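Local coordinates for SH2 domain-containing protein 3C (Homo sapiens, PDB 3T6G) that acts as an adapter in cell adhesion and migration signalling, its Cdc25-homology domain adopting a closed conformation that precludes canonical exchange activity and is required for binding BCAR1, at residues W82-L87 with T204-V209; L210-L215 with A241-A246. The protein carries 2 engineered substitutions. All coordinates share one frame; numbering follows the deposited sequence.

Interaction 1 (W82-L87 with T204-V209); sequences WGMELL and TTFPHV
Met84 reaches from the helical turn 83-86 to Phe206, Pro207 and Val209, which lie on the loop leading into helix 210-215. The Met84 chain starts with CG anti to the carbonyl carbon (chi1 -75°), and CB and CG span the interval between the backbones without close partners on the loop. The chain then bends at chi2 (-54°), which puts SD at the proline ring. There the sulfur is in van der Waals contact with two neighbouring ring carbons, lying 3.6 Å from both Pro207 CG and Pro207 CD, while Val209 CG1 stands 4.0 Å from the same SD. A second bend at chi3 brings the methyl to Phe206, Met84 CE being 4.0 Å from Phe206 CE2. The sulfur also makes an oblique Met-aromatic contact, Met84 SD lying 5.2 Å from the centroid of the Phe206 ring and 45° off its normal, and the two side chains cross at about a right angle. Leu87 adds a looser apolar contact, its CD2 4.4 Å from Val209 CG2. No hydrogen bond links 82-87 to 204-209, so the two are joined by side-chain packing alone, and all five touching residues are buried. The bent thioether thus touches three residues of the loop, with SD on Pro207 and Val209 and CE on Phe206. The contact lies within the all-helical Cdc25-homology (Ras-GEF) domain. Outside this contact, Glu85 forms a salt bridge with a basic side chain on the chain of another protein. Phe206 stacks on Phe146 close to the start of helix 145-155, and Met84 also touches Tyr256 of helix 253-263, while Leu87 packs on Leu95 and Leu99 of helix 93-115.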
loop_
_atom_site.group_PDB
_atom_site.type_symbol
_atom_site.label_atom_id
_atom_site.label_comp_id
_atom_site.label_asym_id
_atom_site.label_seq_id
_atom_site.Cartn_x
_atom_site.Cartn_y
_atom_site.Cartn_z
ATOM N N TRP A 82 -15.428 -2.110 -2.860
ATOM C CA TRP A 82 -14.283 -2.623 -2.088
ATOM C C TRP A 82 -13.158 -1.616 -1.848
ATOM O O TRP A 82 -12.882 -0.760 -2.690
ATOM C CB TRP A 82 -13.719 -3.827 -2.816
ATOM C CG TRP A 82 -14.753 -4.874 -3.039
ATOM C CD1 TRP A 82 -15.206 -5.350 -4.244
ATOM C CD2 TRP A 82 -15.485 -5.578 -2.027
ATOM N NE1 TRP A 82 -16.173 -6.308 -4.044
ATOM C CE2 TRP A 82 -16.365 -6.469 -2.692
ATOM C CE3 TRP A 82 -15.475 -5.549 -0.628
ATOM C CZ2 TRP A 82 -17.228 -7.317 -2.005
ATOM C CZ3 TRP A 82 -16.325 -6.409 0.062
ATOM C CH2 TRP A 82 -17.196 -7.277 -0.629
ATOM N N GLY A 83 -12.514 -1.717 -0.693
ATOM C CA GLY A 83 -11.391 -0.847 -0.357
ATOM C C GLY A 83 -10.261 -0.963 -1.369
ATOM O O GLY A 83 -9.489 -0.030 -1.562
ATOM N N MET A 84 -10.162 -2.112 -2.026
ATOM C CA MET A 84 -9.122 -2.294 -3.010
ATOM C C MET A 84 -9.342 -1.318 -4.133
ATOM O O MET A 84 -8.382 -0.732 -4.649
ATOM C CB MET A 84 -9.090 -3.730 -3.546
ATOM C CG MET A 84 -8.491 -4.778 -2.583
ATOM S SD MET A 84 -6.823 -4.404 -1.965
ATOM C CE MET A 84 -7.203 -3.518 -0.471
ATOM N N GLU A 85 -10.606 -1.159 -4.521
ATOM C CA GLU A 85 -10.988 -0.205 -5.558
ATOM C C GLU A 85 -10.812 1.205 -5.034
ATOM O O GLU A 85 -10.243 2.064 -5.706
ATOM C CB GLU A 85 -12.423 -0.431 -6.000
ATOM C CG GLU A 85 -12.933 0.598 -6.973
ATOM C CD GLU A 85 -14.045 0.043 -7.849
ATOM O OE1 GLU A 85 -14.455 -1.112 -7.593
ATOM O OE2 GLU A 85 -14.500 0.748 -8.787
ATOM N N LEU A 86 -11.240 1.424 -3.801
ATOM C CA LEU A 86 -11.175 2.758 -3.216
ATOM C C LEU A 86 -9.769 3.344 -3.227
ATOM O O LEU A 86 -9.604 4.549 -3.393
ATOM C CB LEU A 86 -11.743 2.784 -1.788
ATOM C CG LEU A 86 -11.692 4.203 -1.199
ATOM C CD1 LEU A 86 -12.549 5.144 -2.052
ATOM C CD2 LEU A 86 -12.123 4.296 0.260
ATOM N N LEU A 87 -8.749 2.512 -3.044
ATOM C CA LEU A 87 -7.393 3.058 -2.898
ATOM C C LEU A 87 -6.671 3.431 -4.206
ATOM O O LEU A 87 -5.547 3.925 -4.168
ATOM C CB LEU A 87 -6.520 2.199 -1.969
ATOM C CG LEU A 87 -6.499 0.689 -2.164
ATOM C CD1 LEU A 87 -5.727 0.349 -3.404
ATOM C CD2 LEU A 87 -5.865 0.040 -0.961
ATOM N N THR A 204 -5.183 -15.539 -3.072
ATOM C CA THR A 204 -4.958 -14.190 -2.569
ATOM C C THR A 204 -6.140 -13.614 -1.810
ATOM O O THR A 204 -7.309 -13.843 -2.142
ATOM C CB THR A 204 -4.567 -13.230 -3.698
ATOM O OG1 THR A 204 -3.496 -13.809 -4.453
ATOM C CG2 THR A 204 -4.113 -11.909 -3.133
ATOM N N THR A 205 -5.799 -12.781 -0.842
ATOM C CA THR A 205 -6.683 -12.398 0.220
ATOM C C THR A 205 -6.403 -10.945 0.473
ATOM O O THR A 205 -7.254 -10.196 0.940
ATOM C CB THR A 205 -6.289 -13.239 1.469
ATOM O OG1 THR A 205 -7.380 -14.082 1.887
ATOM C CG2 THR A 205 -5.799 -12.362 2.597
ATOM N N PHE A 206 -5.183 -10.540 0.158
ATOM C CA PHE A 206 -4.785 -9.153 0.274
ATOM C C PHE A 206 -3.559 -8.927 -0.600
ATOM O O PHE A 206 -2.445 -9.230 -0.195
ATOM C CB PHE A 206 -4.473 -8.832 1.717
ATOM C CG PHE A 206 -4.375 -7.375 1.998
ATOM C CD1 PHE A 206 -4.656 -6.888 3.254
ATOM C CD2 PHE A 206 -4.032 -6.491 1.000
ATOM C CE1 PHE A 206 -4.582 -5.551 3.521
ATOM C CE2 PHE A 206 -3.943 -5.147 1.263
ATOM C CZ PHE A 206 -4.209 -4.677 2.524
ATOM N N PRO A 207 -3.765 -8.365 -1.799
ATOM C CA PRO A 207 -2.759 -8.292 -2.859
ATOM C C PRO A 207 -1.667 -7.313 -2.481
ATOM O O PRO A 207 -1.791 -6.579 -1.481
ATOM C CB PRO A 207 -3.547 -7.711 -4.018
ATOM C CG PRO A 207 -4.471 -6.739 -3.322
ATOM C CD PRO A 207 -4.895 -7.455 -2.063
ATOM N N HIS A 208 -0.604 -7.289 -3.277
ATOM C CA HIS A 208 0.500 -6.377 -3.015
ATOM C C HIS A 208 0.115 -4.967 -3.524
ATOM O O HIS A 208 0.019 -4.738 -4.729
ATOM C CB HIS A 208 1.785 -6.925 -3.672
ATOM C CG HIS A 208 3.029 -6.193 -3.281
ATOM N ND1 HIS A 208 3.267 -5.764 -1.997
ATOM C CD2 HIS A 208 4.103 -5.802 -4.015
ATOM C CE1 HIS A 208 4.435 -5.141 -1.948
ATOM N NE2 HIS A 208 4.961 -5.152 -3.159
ATOM N N VAL A 209 -0.118 -4.034 -2.607
ATOM C CA VAL A 209 -0.569 -2.692 -2.974
ATOM C C VAL A 209 0.338 -1.613 -2.390
ATOM O O VAL A 209 0.059 -0.425 -2.545
ATOM C CB VAL A 209 -2.045 -2.385 -2.486
ATOM C CG1 VAL A 209 -3.029 -3.437 -2.950
ATOM C CG2 VAL A 209 -2.117 -2.262 -0.970
#

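Interaction 2 (L210-L215 with A241-A246); sequences LPLITL and AHLEAA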
loop_
_atom_site.group_PDB
_atom_site.type_symbol
_atom_site.label_atom_id
_atom_site.label_comp_id
_atom_site.label_asym_id
_atom_site.label_seq_id
_atom_site.Cartn_x
_atom_site.Cartn_y
_atom_site.Cartn_z
ATOM N N LEU A 210 1.411 -1.997 -1.699
ATOM C CA LEU A 210 2.312 -0.969 -1.158
ATOM C C LEU A 210 3.068 -0.140 -2.213
ATOM O O LEU A 210 3.217 1.067 -2.064
ATOM C CB LEU A 210 3.266 -1.515 -0.098
ATOM C CG LEU A 210 2.816 -0.886 1.213
ATOM C CD1 LEU A 210 1.777 -1.777 1.865
ATOM C CD2 LEU A 210 3.974 -0.614 2.135
ATOM N N PRO A 211 3.569 -0.777 -3.269
ATOM C CA PRO A 211 4.132 0.117 -4.279
ATOM C C PRO A 211 3.096 1.142 -4.736
ATOM O O PRO A 211 3.344 2.327 -4.585
ATOM C CB PRO A 211 4.503 -0.838 -5.409
ATOM C CG PRO A 211 4.879 -2.075 -4.691
ATOM C CD PRO A 211 3.910 -2.183 -3.529
ATOM N N LEU A 212 1.954 0.697 -5.249
ATOM C CA LEU A 212 0.884 1.615 -5.657
ATOM C C LEU A 212 0.584 2.753 -4.660
ATOM O O LEU A 212 0.653 3.923 -5.005
ATOM C CB LEU A 212 -0.400 0.844 -5.900
ATOM C CG LEU A 212 -1.637 1.724 -6.101
ATOM C CD1 LEU A 212 -1.536 2.496 -7.435
ATOM C CD2 LEU A 212 -2.904 0.885 -6.070
ATOM N N ILE A 213 0.232 2.433 -3.425
ATOM C CA ILE A 213 -0.182 3.501 -2.533
ATOM C C ILE A 213 0.953 4.450 -2.201
ATOM O O ILE A 213 0.731 5.588 -1.796
ATOM C CB ILE A 213 -0.862 2.996 -1.250
ATOM C CG1 ILE A 213 0.065 2.087 -0.438
ATOM C CG2 ILE A 213 -2.172 2.285 -1.581
ATOM C CD1 ILE A 213 -0.585 1.624 0.859
ATOM N N THR A 214 2.176 3.994 -2.383
ATOM C CA THR A 214 3.311 4.865 -2.130
ATOM C C THR A 214 3.517 5.844 -3.299
ATOM O O THR A 214 3.729 7.041 -3.094
ATOM C CB THR A 214 4.554 4.042 -1.847
ATOM O OG1 THR A 214 4.195 2.977 -0.961
ATOM C CG2 THR A 214 5.611 4.899 -1.178
ATOM N N LEU A 215 3.437 5.325 -4.521
ATOM C CA LEU A 215 3.375 6.153 -5.707
ATOM C C LEU A 215 2.322 7.259 -5.526
ATOM O O LEU A 215 2.665 8.437 -5.394
ATOM C CB LEU A 215 3.026 5.285 -6.914
ATOM C CG LEU A 215 4.150 4.882 -7.868
ATOM C CD1 LEU A 215 5.472 5.050 -7.207
ATOM C CD2 LEU A 215 3.976 3.461 -8.368
ATOM N N ALA A 241 3.979 -0.493 -14.487
ATOM C CA ALA A 241 3.668 -1.883 -14.231
ATOM C C ALA A 241 2.812 -1.985 -12.966
ATOM O O ALA A 241 1.821 -2.712 -12.920
ATOM C CB ALA A 241 4.947 -2.680 -14.092
ATOM N N HIS A 242 3.171 -1.225 -11.945
ATOM C CA HIS A 242 2.345 -1.191 -10.760
ATOM C C HIS A 242 0.980 -0.609 -11.045
ATOM O O HIS A 242 -0.014 -1.110 -10.523
ATOM C CB HIS A 242 3.053 -0.464 -9.626
ATOM C CG HIS A 242 4.214 -1.237 -9.076
ATOM N ND1 HIS A 242 5.344 -0.632 -8.555
ATOM C CD2 HIS A 242 4.426 -2.570 -8.986
ATOM C CE1 HIS A 242 6.197 -1.561 -8.164
ATOM N NE2 HIS A 242 5.670 -2.743 -8.423
ATOM N N LEU A 243 0.919 0.416 -11.897
ATOM C CA LEU A 243 -0.355 1.071 -12.191
ATOM C C LEU A 243 -1.285 0.176 -13.002
ATOM O O LEU A 243 -2.469 0.079 -12.714
ATOM C CB LEU A 243 -0.152 2.394 -12.913
ATOM C CG LEU A 243 0.487 3.520 -12.112
ATOM C CD1 LEU A 243 0.894 4.658 -13.073
ATOM C CD2 LEU A 243 -0.453 4.027 -11.033
ATOM N N GLU A 244 -0.757 -0.490 -14.012
ATOM C CA GLU A 244 -1.621 -1.362 -14.795
ATOM C C GLU A 244 -2.117 -2.507 -13.925
ATOM O O GLU A 244 -3.273 -2.901 -14.003
ATOM C CB GLU A 244 -0.903 -1.897 -16.035
ATOM C CG GLU A 244 -0.837 -0.896 -17.189
ATOM C CD GLU A 244 -0.142 -1.469 -18.407
ATOM O OE1 GLU A 244 1.034 -1.874 -18.300
ATOM O OE2 GLU A 244 -0.771 -1.541 -19.472
ATOM N N ALA A 245 -1.226 -3.031 -13.096
ATOM C CA ALA A 245 -1.552 -4.154 -12.233
ATOM C C ALA A 245 -2.645 -3.746 -11.260
ATOM O O ALA A 245 -3.498 -4.554 -10.878
ATOM C CB ALA A 245 -0.283 -4.648 -11.467
ATOM N N ALA A 246 -2.627 -2.480 -10.869
ATOM C CA ALA A 246 -3.547 -2.039 -9.857
ATOM C C ALA A 246 -4.958 -2.098 -10.407
ATOM O O ALA A 246 -5.921 -2.059 -9.657
ATOM C CB ALA A 246 -3.192 -0.657 -9.383
#
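Pro211 and His242 meet where helix 210-215 crosses helix 236-250 at -110°, the axes of the two short segments approaching to 9.3 Å. This is a steep helix-helix crossing in the all-helical Cdc25-homology fold, and it is made without any hydrogen bond between the segments. Its main feature is a CH-pi contact: Pro211 CB sits over one face of the imidazole, 3.4 Å from the His242 ring centroid and offset toward the ND1–CE1 side, 3.3 Å from both His242 ND1 and His242 CE1. Pro211 CG lies farther above the CE1–NE2 side, 3.8 Å from His242 CE1. Leu215, one turn further along, brings CD2 to the edge of the same ring, near its plane. His234 meets His242 edge-to-face from the loop before helix 236-250. An alanine in place of His242 would probably leave Pro211 CB without its aromatic face and His234 without its ring partner. Leu212 fills the other part of the crossing. CG is anti to the backbone N (chi1 170°), and from it, with chi2 68°, both methyls reach the second helix. Leu243 and Ala246, which receive them, also pack against the chain of another protein. Leu212 CD1 lies 4.1 Å from Leu243 CD2, and Leu212 CD2 rests 3.7 Å from the Ala246 methyl carbon, CB.

In the fold
The two interactions lie in series along the chain and on the same side of its centre, about 11 Å apart between centres. The loop 204-209 of interaction 1 runs directly into helix 210-215 of interaction 2, with Val209 as the N-cap, so one continuous piece packs first on the turn 83-86 and then on helix 236-250. They also touch in space, through Leu87 CD1 and Leu212 CD2, 3.9 Å apart. Both border helix 93-115. Interaction 2 lies against the chain of another protein, which near interaction 1 is met by Glu85, consistent with the 83-86 turn, the 204-215 piece and helix 236-250 being packed together close to the partner protein.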